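Local coordinates for RNA-dependent RNA Polymerase (PDB 6TZ0) that catalyses RNA-templated synthesis of viral RNA, both the fully conservative transcription of plus strands and the making of complementary minus strands, at the interface of chains A and B. Coordinates in Å, arbitrary orientation; residue numbers count along the deposited sequence, not the author numbering. Chains: chain A, RNA-dependent RNA Polymerase; chain B, Viral structural protein 4.

Contact 1: the interface of chains A and B. Residues chain A 89-91, 93, 95-97; chain B 346, 473-474, 476-478.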
ATOM      1  N   ALA A  89      -7.381 -29.339   9.531  1.00 42.01           N
ATOM      2  CA  ALA A  89      -6.946 -29.732  10.858  1.00 42.01           C
ATOM      3  C   ALA A  89      -8.033 -30.571  11.522  1.00 42.01           C
ATOM      4  O   ALA A  89      -9.108 -30.796  10.961  1.00 42.01           O
ATOM      5  CB  ALA A  89      -6.597 -28.501  11.687  1.00 42.01           C
ATOM      6  N   GLU A  90      -7.742 -31.054  12.733  1.00 44.55           N
ATOM      7  CA  GLU A  90      -8.718 -31.854  13.469  1.00 44.55           C
ATOM      8  C   GLU A  90      -9.906 -31.014  13.905  1.00 44.55           C
ATOM      9  O   GLU A  90     -11.055 -31.458  13.818  1.00 44.55           O
ATOM     10  CB  GLU A  90      -8.060 -32.512  14.679  1.00 44.55           C
ATOM     11  CG  GLU A  90      -7.148 -33.674  14.330  1.00 44.55           C
ATOM     12  CD  GLU A  90      -5.755 -33.245  13.941  1.00 44.55           C
ATOM     13  OE1 GLU A  90      -5.458 -32.038  14.021  1.00 44.55           O
ATOM     14  OE2 GLU A  90      -4.957 -34.122  13.545  1.00 44.55           O
ATOM     15  N   ASP A  91      -9.653 -29.784  14.341  1.00 44.44           N
ATOM     16  CA  ASP A  91     -10.730 -28.885  14.724  1.00 44.44           C
ATOM     17  C   ASP A  91     -11.491 -28.374  13.507  1.00 44.44           C
ATOM     18  O   ASP A  91     -12.616 -27.887  13.658  1.00 44.44           O
ATOM     19  CB  ASP A  91     -10.140 -27.718  15.519  1.00 44.44           C
ATOM     20  CG  ASP A  91     -11.155 -27.017  16.396  1.00 44.44           C
ATOM     21  OD1 ASP A  91     -12.327 -27.445  16.442  1.00 44.44           O
ATOM     22  OD2 ASP A  91     -10.774 -26.035  17.063  1.00 44.44           O
ATOM     23  N   SER A  93     -10.818 -25.745  11.901  1.00 41.55           N
ATOM     24  CA  SER A  93     -10.914 -24.300  12.022  1.00 41.55           C
ATOM     25  C   SER A  93     -10.187 -23.593  10.893  1.00 41.55           C
ATOM     26  O   SER A  93     -10.518 -22.449  10.569  1.00 41.55           O
ATOM     27  CB  SER A  93     -10.356 -23.857  13.372  1.00 41.55           C
ATOM     28  OG  SER A  93      -8.995 -24.211  13.503  1.00 41.55           O
ATOM     29  N   PHE A  95      -7.189 -24.715   7.324  1.00 39.11           N
ATOM     30  CA  PHE A  95      -6.390 -25.737   6.661  1.00 39.11           C
ATOM     31  C   PHE A  95      -5.259 -26.226   7.558  1.00 39.11           C
ATOM     32  O   PHE A  95      -4.866 -25.574   8.529  1.00 39.11           O
ATOM     33  CB  PHE A  95      -5.777 -25.208   5.368  1.00 39.11           C
ATOM     34  CG  PHE A  95      -6.758 -25.009   4.261  1.00 39.11           C
ATOM     35  CD1 PHE A  95      -7.226 -26.091   3.536  1.00 39.11           C
ATOM     36  CD2 PHE A  95      -7.181 -23.740   3.909  1.00 39.11           C
ATOM     37  CE1 PHE A  95      -8.125 -25.916   2.506  1.00 39.11           C
ATOM     38  CE2 PHE A  95      -8.077 -23.559   2.873  1.00 39.11           C
ATOM     39  CZ  PHE A  95      -8.547 -24.649   2.171  1.00 39.11           C
ATOM     40  N   LYS A  96      -4.720 -27.388   7.204  1.00 39.49           N
ATOM     41  CA  LYS A  96      -3.651 -28.007   7.969  1.00 39.49           C
ATOM     42  C   LYS A  96      -2.379 -27.167   7.861  1.00 39.49           C
ATOM     43  O   LYS A  96      -2.180 -26.429   6.892  1.00 39.49           O
ATOM     44  CB  LYS A  96      -3.417 -29.436   7.469  1.00 39.49           C
ATOM     45  CG  LYS A  96      -2.572 -30.323   8.360  1.00 39.49           C
ATOM     46  CD  LYS A  96      -2.482 -31.729   7.811  1.00 39.49           C
ATOM     47  CE  LYS A  96      -1.660 -32.610   8.723  1.00 39.49           C
ATOM     48  NZ  LYS A  96      -1.578 -33.998   8.207  1.00 39.49           N
ATOM     49  N   GLN A  97      -1.539 -27.254   8.895  1.00 40.75           N
ATOM     50  CA  GLN A  97      -0.330 -26.454   9.027  1.00 40.75           C
ATOM     51  C   GLN A  97       0.663 -26.676   7.897  1.00 40.75           C
ATOM     52  O   GLN A  97       0.914 -25.769   7.098  1.00 40.75           O
ATOM     53  CB  GLN A  97       0.348 -26.775  10.350  1.00 40.75           C
ATOM     54  CG  GLN A  97       1.603 -26.000  10.605  1.00 40.75           C
ATOM     55  CD  GLN A  97       2.276 -26.437  11.874  1.00 40.75           C
ATOM     56  OE1 GLN A  97       1.799 -27.322  12.573  1.00 40.75           O
ATOM     57  NE2 GLN A  97       3.406 -25.845  12.160  1.00 40.75           N
TER
ATOM     58  N   ASN B 346     -12.418 -20.419  17.053  1.00 35.73           N
ATOM     59  CA  ASN B 346     -11.589 -20.437  18.254  1.00 35.73           C
ATOM     60  C   ASN B 346     -11.223 -19.018  18.661  1.00 35.73           C
ATOM     61  O   ASN B 346     -10.803 -18.219  17.820  1.00 35.73           O
ATOM     62  CB  ASN B 346     -10.309 -21.246  18.041  1.00 35.73           C
ATOM     63  CG  ASN B 346     -10.580 -22.687  17.716  1.00 35.73           C
ATOM     64  OD1 ASN B 346     -10.195 -23.174  16.658  1.00 35.73           O
ATOM     65  ND2 ASN B 346     -11.257 -23.380  18.619  1.00 35.73           N
ATOM     66  N   TYR B 473      -0.150 -25.147  18.039  1.00 35.91           N
ATOM     67  CA  TYR B 473      -1.043 -25.544  16.954  1.00 35.91           C
ATOM     68  C   TYR B 473      -1.820 -26.811  17.295  1.00 35.91           C
ATOM     69  O   TYR B 473      -3.039 -26.872  17.110  1.00 35.91           O
ATOM     70  CB  TYR B 473      -0.240 -25.749  15.674  1.00 35.91           C
ATOM     71  CG  TYR B 473      -1.050 -26.254  14.508  1.00 35.91           C
ATOM     72  CD1 TYR B 473      -1.890 -25.406  13.804  1.00 35.91           C
ATOM     73  CD2 TYR B 473      -0.971 -27.581  14.110  1.00 35.91           C
ATOM     74  CE1 TYR B 473      -2.630 -25.867  12.735  1.00 35.91           C
ATOM     75  CE2 TYR B 473      -1.703 -28.049  13.048  1.00 35.91           C
ATOM     76  CZ  TYR B 473      -2.529 -27.190  12.365  1.00 35.91           C
ATOM     77  OH  TYR B 473      -3.257 -27.664  11.303  1.00 35.91           O
ATOM     78  N   MET B 474      -1.127 -27.842  17.770  1.00 36.45           N
ATOM     79  CA  MET B 474      -1.770 -29.113  18.062  1.00 36.45           C
ATOM     80  C   MET B 474      -2.557 -29.093  19.362  1.00 36.45           C
ATOM     81  O   MET B 474      -3.374 -29.989  19.584  1.00 36.45           O
ATOM     82  CB  MET B 474      -0.733 -30.235  18.114  1.00 36.45           C
ATOM     83  CG  MET B 474      -0.070 -30.562  16.794  1.00 36.45           C
ATOM     84  SD  MET B 474      -1.209 -31.163  15.544  1.00 36.45           S
ATOM     85  CE  MET B 474      -1.611 -32.769  16.217  1.00 36.45           C
ATOM     86  N   SER B 476      -4.241 -26.059  20.217  1.00 37.10           N
ATOM     87  CA  SER B 476      -5.340 -25.149  19.917  1.00 37.10           C
ATOM     88  C   SER B 476      -6.350 -25.756  18.951  1.00 37.10           C
ATOM     89  O   SER B 476      -7.549 -25.486  19.064  1.00 37.10           O
ATOM     90  CB  SER B 476      -4.792 -23.851  19.337  1.00 37.10           C
ATOM     91  OG  SER B 476      -3.920 -23.236  20.258  1.00 37.10           O
ATOM     92  N   THR B 477      -5.894 -26.559  17.993  1.00 38.43           N
ATOM     93  CA  THR B 477      -6.777 -27.147  16.997  1.00 38.43           C
ATOM     94  C   THR B 477      -7.078 -28.612  17.287  1.00 38.43           C
ATOM     95  O   THR B 477      -7.293 -29.395  16.360  1.00 38.43           O
ATOM     96  CB  THR B 477      -6.189 -26.995  15.595  1.00 38.43           C
ATOM     97  OG1 THR B 477      -4.929 -27.670  15.524  1.00 38.43           O
ATOM     98  CG2 THR B 477      -5.994 -25.534  15.254  1.00 38.43           C
ATOM     99  N   GLY B 478      -7.108 -28.994  18.557  1.00 40.41           N
ATOM    100  CA  GLY B 478      -7.453 -30.345  18.931  1.00 40.41           C
ATOM    101  C   GLY B 478      -8.946 -30.595  18.886  1.00 40.41           C
ATOM    102  O   GLY B 478      -9.755 -29.715  18.598  1.00 40.41           O
TER
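A loop in the N-terminal region of this reovirus-family polymerase meets the end of helix 468-476 of viral structural protein 4. B:Tyr473 buries the most surface here. Its CG is anti to the backbone N (chi1 176°). The side chain of A:Gln97 runs past the ring in the opposite direction. CB of A:Gln97 lies over one face, toward the rim, 3.5 Å from CZ of B:Tyr473. The hydroxyl OG1 of B:Thr477 sits over the centre of the other face. The ring is therefore held between the two chains. The phenol OH of B:Tyr473 accepts a weak hydrogen bond from the backbone N of A:Gln97 (3.0 Å). B:Thr477 turns OG1 back to the preceding helix, where it donates to the carbonyl O of B:Tyr473 at 2.6 Å. Its own carbonyl O takes a weak, bent bond from A:Asp91 N (3.1 Å). A:Asp91 has CG anti to its backbone N (chi1 -158°) and meets B:Asn346 tip to tip. The carboxylate OD2 of A:Asp91 receives ND2 of B:Asn346 at 3.1 Å through its syn lone pair, nearly in the amide plane. The same OD2 of A:Asp91 lies 2.9 Å from the amide oxygen OD1 of B:Asn346. Both can only accept, so this pair clashes as built, and the amide's placement is doubtful at this resolution.

Contact 2: the interface of chains A and B. Residues chain A 458-459, 461-463; chain B 165, 170, 173-174.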
ATOM      1  N   ARG A 458     -17.072  15.370  13.600  1.00 37.00           N
ATOM      2  CA  ARG A 458     -17.388  15.954  14.896  1.00 37.00           C
ATOM      3  C   ARG A 458     -16.543  15.374  16.016  1.00 37.00           C
ATOM      4  O   ARG A 458     -16.489  15.961  17.099  1.00 37.00           O
ATOM      5  CB  ARG A 458     -18.865  15.747  15.222  1.00 37.00           C
ATOM      6  CG  ARG A 458     -19.220  14.325  15.570  1.00 37.00           C
ATOM      7  CD  ARG A 458     -20.703  14.157  15.798  1.00 37.00           C
ATOM      8  NE  ARG A 458     -21.453  14.237  14.549  1.00 37.00           N
ATOM      9  CZ  ARG A 458     -22.778  14.199  14.465  1.00 37.00           C
ATOM     10  NH1 ARG A 458     -23.506  14.067  15.562  1.00 37.00           N
ATOM     11  NH2 ARG A 458     -23.371  14.282  13.285  1.00 37.00           N
ATOM     12  N   GLU A 459     -15.881  14.244  15.785  1.00 34.87           N
ATOM     13  CA  GLU A 459     -15.069  13.600  16.805  1.00 34.87           C
ATOM     14  C   GLU A 459     -13.608  13.499  16.391  1.00 34.87           C
ATOM     15  O   GLU A 459     -12.886  12.636  16.892  1.00 34.87           O
ATOM     16  CB  GLU A 459     -15.641  12.224  17.144  1.00 34.87           C
ATOM     17  CG  GLU A 459     -15.683  11.241  15.999  1.00 34.87           C
ATOM     18  CD  GLU A 459     -16.280   9.918  16.418  1.00 34.87           C
ATOM     19  OE1 GLU A 459     -16.737   9.814  17.573  1.00 34.87           O
ATOM     20  OE2 GLU A 459     -16.269   8.972  15.604  1.00 34.87           O
ATOM     21  N   ARG A 461     -11.384  15.691  17.177  1.00 26.42           N
ATOM     22  CA  ARG A 461     -10.632  16.202  18.310  1.00 26.42           C
ATOM     23  C   ARG A 461     -10.919  15.443  19.597  1.00 26.42           C
ATOM     24  O   ARG A 461     -10.469  15.867  20.663  1.00 26.42           O
ATOM     25  CB  ARG A 461     -10.938  17.682  18.520  1.00 26.42           C
ATOM     26  CG  ARG A 461     -10.625  18.575  17.343  1.00 26.42           C
ATOM     27  CD  ARG A 461      -9.145  18.749  17.114  1.00 26.42           C
ATOM     28  NE  ARG A 461      -8.891  19.700  16.040  1.00 26.42           N
ATOM     29  CZ  ARG A 461      -7.690  20.009  15.574  1.00 26.42           C
ATOM     30  NH1 ARG A 461      -6.611  19.445  16.086  1.00 26.42           N
ATOM     31  NH2 ARG A 461      -7.572  20.884  14.594  1.00 26.42           N
ATOM     32  N   THR A 462     -11.658  14.348  19.527  1.00 28.23           N
ATOM     33  CA  THR A 462     -12.099  13.602  20.696  1.00 28.23           C
ATOM     34  C   THR A 462     -11.162  12.439  20.953  1.00 28.23           C
ATOM     35  O   THR A 462     -10.918  11.642  20.041  1.00 28.23           O
ATOM     36  CB  THR A 462     -13.517  13.089  20.484  1.00 28.23           C
ATOM     37  OG1 THR A 462     -14.394  14.199  20.278  1.00 28.23           O
ATOM     38  CG2 THR A 462     -13.994  12.302  21.682  1.00 28.23           C
ATOM     39  N   PRO A 463     -10.621  12.305  22.168  1.00 28.75           N
ATOM     40  CA  PRO A 463      -9.609  11.266  22.413  1.00 28.75           C
ATOM     41  C   PRO A 463     -10.152   9.844  22.426  1.00 28.75           C
ATOM     42  O   PRO A 463      -9.366   8.906  22.257  1.00 28.75           O
ATOM     43  CB  PRO A 463      -9.043  11.650  23.786  1.00 28.75           C
ATOM     44  CG  PRO A 463      -9.386  13.078  23.953  1.00 28.75           C
ATOM     45  CD  PRO A 463     -10.698  13.261  23.283  1.00 28.75           C
TER
ATOM     46  N   GLN B 165     -11.782  13.661  30.725  1.00 27.41           N
ATOM     47  CA  GLN B 165     -11.575  13.986  29.317  1.00 27.41           C
ATOM     48  C   GLN B 165     -12.448  13.148  28.401  1.00 27.41           C
ATOM     49  O   GLN B 165     -12.735  13.564  27.276  1.00 27.41           O
ATOM     50  CB  GLN B 165     -10.112  13.804  28.936  1.00 27.41           C
ATOM     51  CG  GLN B 165      -9.188  14.861  29.479  1.00 27.41           C
ATOM     52  CD  GLN B 165      -7.737  14.561  29.184  1.00 27.41           C
ATOM     53  OE1 GLN B 165      -7.413  13.537  28.588  1.00 27.41           O
ATOM     54  NE2 GLN B 165      -6.852  15.445  29.619  1.00 27.41           N
ATOM     55  N   ASN B 170     -18.222  17.293  22.296  1.00 29.85           N
ATOM     56  CA  ASN B 170     -17.466  17.374  21.051  1.00 29.85           C
ATOM     57  C   ASN B 170     -17.136  18.812  20.684  1.00 29.85           C
ATOM     58  O   ASN B 170     -16.026  19.091  20.221  1.00 29.85           O
ATOM     59  CB  ASN B 170     -18.238  16.702  19.919  1.00 29.85           C
ATOM     60  CG  ASN B 170     -18.248  15.198  20.035  1.00 29.85           C
ATOM     61  OD1 ASN B 170     -17.241  14.586  20.373  1.00 29.85           O
ATOM     62  ND2 ASN B 170     -19.386  14.592  19.746  1.00 29.85           N
ATOM     63  N   ASN B 173     -14.208  20.095  22.578  1.00 26.66           N
ATOM     64  CA  ASN B 173     -12.997  19.559  21.961  1.00 26.66           C
ATOM     65  C   ASN B 173     -12.639  20.291  20.679  1.00 26.66           C
ATOM     66  O   ASN B 173     -11.455  20.424  20.356  1.00 26.66           O
ATOM     67  CB  ASN B 173     -13.164  18.074  21.653  1.00 26.66           C
ATOM     68  CG  ASN B 173     -13.134  17.216  22.883  1.00 26.66           C
ATOM     69  OD1 ASN B 173     -12.341  17.441  23.791  1.00 26.66           O
ATOM     70  ND2 ASN B 173     -13.992  16.210  22.919  1.00 26.66           N
ATOM     71  N   GLN B 174     -13.642  20.751  19.932  1.00 28.99           N
ATOM     72  CA  GLN B 174     -13.378  21.580  18.761  1.00 28.99           C
ATOM     73  C   GLN B 174     -12.815  22.937  19.157  1.00 28.99           C
ATOM     74  O   GLN B 174     -12.017  23.517  18.415  1.00 28.99           O
ATOM     75  CB  GLN B 174     -14.662  21.745  17.954  1.00 28.99           C
ATOM     76  CG  GLN B 174     -15.185  20.437  17.409  1.00 28.99           C
ATOM     77  CD  GLN B 174     -16.566  20.548  16.821  1.00 28.99           C
ATOM     78  OE1 GLN B 174     -17.129  21.631  16.723  1.00 28.99           O
ATOM     79  NE2 GLN B 174     -17.150  19.411  16.493  1.00 28.99           N
TER
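Here the central polymerase domain of the reovirus-type RdRp meets helix 170-176 of chain B. On chain A the contact runs from the 3-10 helix 457-459 into the following loop. B:Asn170 stands at the first residue of the chain B helix. Its CG is anti to the carbonyl carbon (chi1 -73°). The CB of B:Asn170 rests on the backbone carbonyl O of A:Arg458 at 3.4 Å, and CG stays over the same oxygen. The chain then forks. The amide oxygen OD1 accepts a hydrogen bond from the hydroxyl OG1 of A:Thr462 at 2.9 Å. This donor lies in the carbonyl plane, at a C=O to donor angle of 151°. The other branch, ND2 of B:Asn170, lies loosely beside CD of A:Arg458 (4.2 Å). The guanidinium of A:Arg458 is turned almost square to the amide. One helical turn on, B:Asn173 crosses A:Thr462 at about a right angle. Its ND2 donates a weak, bent bond to A:Thr462 OG1 (3.3 Å). The threonine hydroxyl thus gives to one asparagine and receives from the other. The aliphatic start of A:Arg461 packs against the same turn, with CB 3.9 Å from CB of B:Asn173.

Contact 3: the interface of chains A and B. Residues chain A 578, 583-585; chain B 158, 160, 165, 176, 181, 183.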
ATOM      1  N   ARG A 578      -1.130  20.440  19.322  1.00 26.02           N
ATOM      2  CA  ARG A 578      -2.381  20.259  18.580  1.00 26.02           C
ATOM      3  C   ARG A 578      -2.180  19.398  17.328  1.00 26.02           C
ATOM      4  O   ARG A 578      -2.239  19.876  16.198  1.00 26.02           O
ATOM      5  CB  ARG A 578      -3.013  21.610  18.206  1.00 26.02           C
ATOM      6  CG  ARG A 578      -3.916  22.230  19.249  1.00 26.02           C
ATOM      7  CD  ARG A 578      -3.132  22.781  20.397  1.00 26.02           C
ATOM      8  NE  ARG A 578      -3.928  23.592  21.293  1.00 26.02           N
ATOM      9  CZ  ARG A 578      -3.466  24.070  22.437  1.00 26.02           C
ATOM     10  NH1 ARG A 578      -4.239  24.813  23.199  1.00 26.02           N
ATOM     11  NH2 ARG A 578      -2.229  23.797  22.817  1.00 26.02           N
ATOM     12  N   TYR A 583      -2.889  17.633  22.781  1.00 22.79           N
ATOM     13  CA  TYR A 583      -2.438  18.999  22.975  1.00 22.79           C
ATOM     14  C   TYR A 583      -1.327  18.982  24.009  1.00 22.79           C
ATOM     15  O   TYR A 583      -1.281  18.101  24.869  1.00 22.79           O
ATOM     16  CB  TYR A 583      -3.601  19.924  23.374  1.00 22.79           C
ATOM     17  CG  TYR A 583      -4.448  19.431  24.527  1.00 22.79           C
ATOM     18  CD1 TYR A 583      -5.553  18.624  24.297  1.00 22.79           C
ATOM     19  CD2 TYR A 583      -4.156  19.780  25.840  1.00 22.79           C
ATOM     20  CE1 TYR A 583      -6.329  18.161  25.329  1.00 22.79           C
ATOM     21  CE2 TYR A 583      -4.936  19.319  26.886  1.00 22.79           C
ATOM     22  CZ  TYR A 583      -6.022  18.515  26.620  1.00 22.79           C
ATOM     23  OH  TYR A 583      -6.812  18.047  27.637  1.00 22.79           O
ATOM     24  N   ALA A 584      -0.419  19.946  23.898  1.00 23.19           N
ATOM     25  CA  ALA A 584       0.771  19.973  24.737  1.00 23.19           C
ATOM     26  C   ALA A 584       0.410  20.354  26.165  1.00 23.19           C
ATOM     27  O   ALA A 584      -0.356  21.293  26.390  1.00 23.19           O
ATOM     28  CB  ALA A 584       1.788  20.953  24.169  1.00 23.19           C
ATOM     29  N   LYS A 585       0.962  19.623  27.130  1.00 23.19           N
ATOM     30  CA  LYS A 585       0.613  19.824  28.528  1.00 23.19           C
ATOM     31  C   LYS A 585       1.675  19.201  29.417  1.00 23.19           C
ATOM     32  O   LYS A 585       2.485  18.390  28.971  1.00 23.19           O
ATOM     33  CB  LYS A 585      -0.755  19.228  28.858  1.00 23.19           C
ATOM     34  CG  LYS A 585      -0.862  17.725  28.756  1.00 23.19           C
ATOM     35  CD  LYS A 585      -2.258  17.311  29.165  1.00 23.19           C
ATOM     36  CE  LYS A 585      -2.420  15.812  29.233  1.00 23.19           C
ATOM     37  NZ  LYS A 585      -2.388  15.177  27.904  1.00 23.19           N
TER
ATOM     38  N   ILE B 158      -9.951  22.528  31.950  1.00 26.88           N
ATOM     39  CA  ILE B 158      -9.953  21.080  31.789  1.00 26.88           C
ATOM     40  C   ILE B 158      -9.247  20.463  32.989  1.00 26.88           C
ATOM     41  O   ILE B 158      -8.215  20.973  33.435  1.00 26.88           O
ATOM     42  CB  ILE B 158      -9.242  20.661  30.484  1.00 26.88           C
ATOM     43  CG1 ILE B 158      -9.819  21.383  29.280  1.00 26.88           C
ATOM     44  CG2 ILE B 158      -9.432  19.197  30.202  1.00 26.88           C
ATOM     45  CD1 ILE B 158      -8.991  21.208  28.049  1.00 26.88           C
ATOM     46  N   ASP B 160      -7.035  17.211  34.390  1.00 32.31           N
ATOM     47  CA  ASP B 160      -6.045  16.340  33.767  1.00 32.31           C
ATOM     48  C   ASP B 160      -6.310  14.866  34.080  1.00 32.31           C
ATOM     49  O   ASP B 160      -5.379  14.064  34.195  1.00 32.31           O
ATOM     50  CB  ASP B 160      -4.638  16.753  34.201  1.00 32.31           C
ATOM     51  CG  ASP B 160      -3.562  16.297  33.234  1.00 32.31           C
ATOM     52  OD1 ASP B 160      -3.903  15.686  32.204  1.00 32.31           O
ATOM     53  OD2 ASP B 160      -2.371  16.540  33.514  1.00 32.31           O
ATOM     54  N   GLN B 165     -11.782  13.661  30.725  1.00 27.41           N
ATOM     55  CA  GLN B 165     -11.575  13.986  29.317  1.00 27.41           C
ATOM     56  C   GLN B 165     -12.448  13.148  28.401  1.00 27.41           C
ATOM     57  O   GLN B 165     -12.735  13.564  27.276  1.00 27.41           O
ATOM     58  CB  GLN B 165     -10.112  13.804  28.936  1.00 27.41           C
ATOM     59  CG  GLN B 165      -9.188  14.861  29.479  1.00 27.41           C
ATOM     60  CD  GLN B 165      -7.737  14.561  29.184  1.00 27.41           C
ATOM     61  OE1 GLN B 165      -7.413  13.537  28.588  1.00 27.41           O
ATOM     62  NE2 GLN B 165      -6.852  15.445  29.619  1.00 27.41           N
ATOM     63  N   ILE B 176     -10.882  23.465  21.882  1.00 26.69           N
ATOM     64  CA  ILE B 176      -9.575  23.317  22.538  1.00 26.69           C
ATOM     65  C   ILE B 176      -8.428  23.631  21.583  1.00 26.69           C
ATOM     66  O   ILE B 176      -7.428  24.243  21.978  1.00 26.69           O
ATOM     67  CB  ILE B 176      -9.435  21.901  23.149  1.00 26.69           C
ATOM     68  CG1 ILE B 176     -10.376  21.715  24.329  1.00 26.69           C
ATOM     69  CG2 ILE B 176      -8.036  21.614  23.655  1.00 26.69           C
ATOM     70  CD1 ILE B 176     -10.495  20.276  24.767  1.00 26.69           C
ATOM     71  N   PRO B 181      -5.962  26.406  26.930  1.00 28.07           N
ATOM     72  CA  PRO B 181      -6.829  26.054  28.051  1.00 28.07           C
ATOM     73  C   PRO B 181      -6.061  26.125  29.360  1.00 28.07           C
ATOM     74  O   PRO B 181      -4.835  26.204  29.394  1.00 28.07           O
ATOM     75  CB  PRO B 181      -7.236  24.618  27.731  1.00 28.07           C
ATOM     76  CG  PRO B 181      -6.065  24.078  27.037  1.00 28.07           C
ATOM     77  CD  PRO B 181      -5.484  25.204  26.235  1.00 28.07           C
ATOM     78  N   ILE B 183      -5.225  23.953  32.399  1.00 27.96           N
ATOM     79  CA  ILE B 183      -5.203  22.536  32.734  1.00 27.96           C
ATOM     80  C   ILE B 183      -4.883  22.380  34.211  1.00 27.96           C
ATOM     81  O   ILE B 183      -3.866  22.892  34.690  1.00 27.96           O
ATOM     82  CB  ILE B 183      -4.183  21.793  31.858  1.00 27.96           C
ATOM     83  CG1 ILE B 183      -4.557  21.986  30.391  1.00 27.96           C
ATOM     84  CG2 ILE B 183      -4.156  20.323  32.206  1.00 27.96           C
ATOM     85  CD1 ILE B 183      -3.480  21.625  29.443  1.00 27.96           C
TER
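A:Tyr583, from the RdRp catalytic region, inserts its ring among hydrophobic side chains of viral structural protein 4. It buries more surface than any other residue of this contact. Its CG lies between the backbone N and the carbonyl carbon (chi1 51°), the crowded position. The packed part is apolar. B:Ile176 crosses the ring obliquely and lays CG2 over one face, toward the rim, 3.9 Å from CD1 of A:Tyr583. B:Ile183 comes tip to tip. Its CD1 touches CE2 of A:Tyr583 at 3.7 Å and also packs on CB of A:Lys585. At the ring's far end, the phenol OH meets CG2 of B:Ile158 (3.8 Å). The amide NE2 of B:Gln165 also approaches this OH, with amide and ring planes 59° apart. The polar side is looser. NH1 of A:Arg578 gives a weak, long hydrogen bond to the carbonyl O of B:Ile176 (3.5 Å). One face of that guanidinium rests on CB of A:Tyr583, which may help to position it. A:Lys585 and B:Asp160 reach toward each other without forming a salt bridge, although their opposite charges may still attract. The lysine bends at its last torsion (chi4 -70°), so CE, not the amine, is nearer the carboxylate: NZ of A:Lys585 stays 4.6 Å from OD1 of B:Asp160.

Contacts 2 and 3 are neighbours, with the centres of their C-alpha atoms about 11 Å apart. They share B:Gln165, and both use helix 170-176 of chain B. Together they form one continuous patch against two separate stretches of the polymerase chain. Contact 1 lies apart, about 44 Å from contact 2 and 49 Å from contact 3. It joins the N-terminal region of the polymerase to a different part of chain B. Anchoring at two distant places should limit rocking of one protein on the other. The pairing is that of the deposited in situ complex, which holds one copy of each protein.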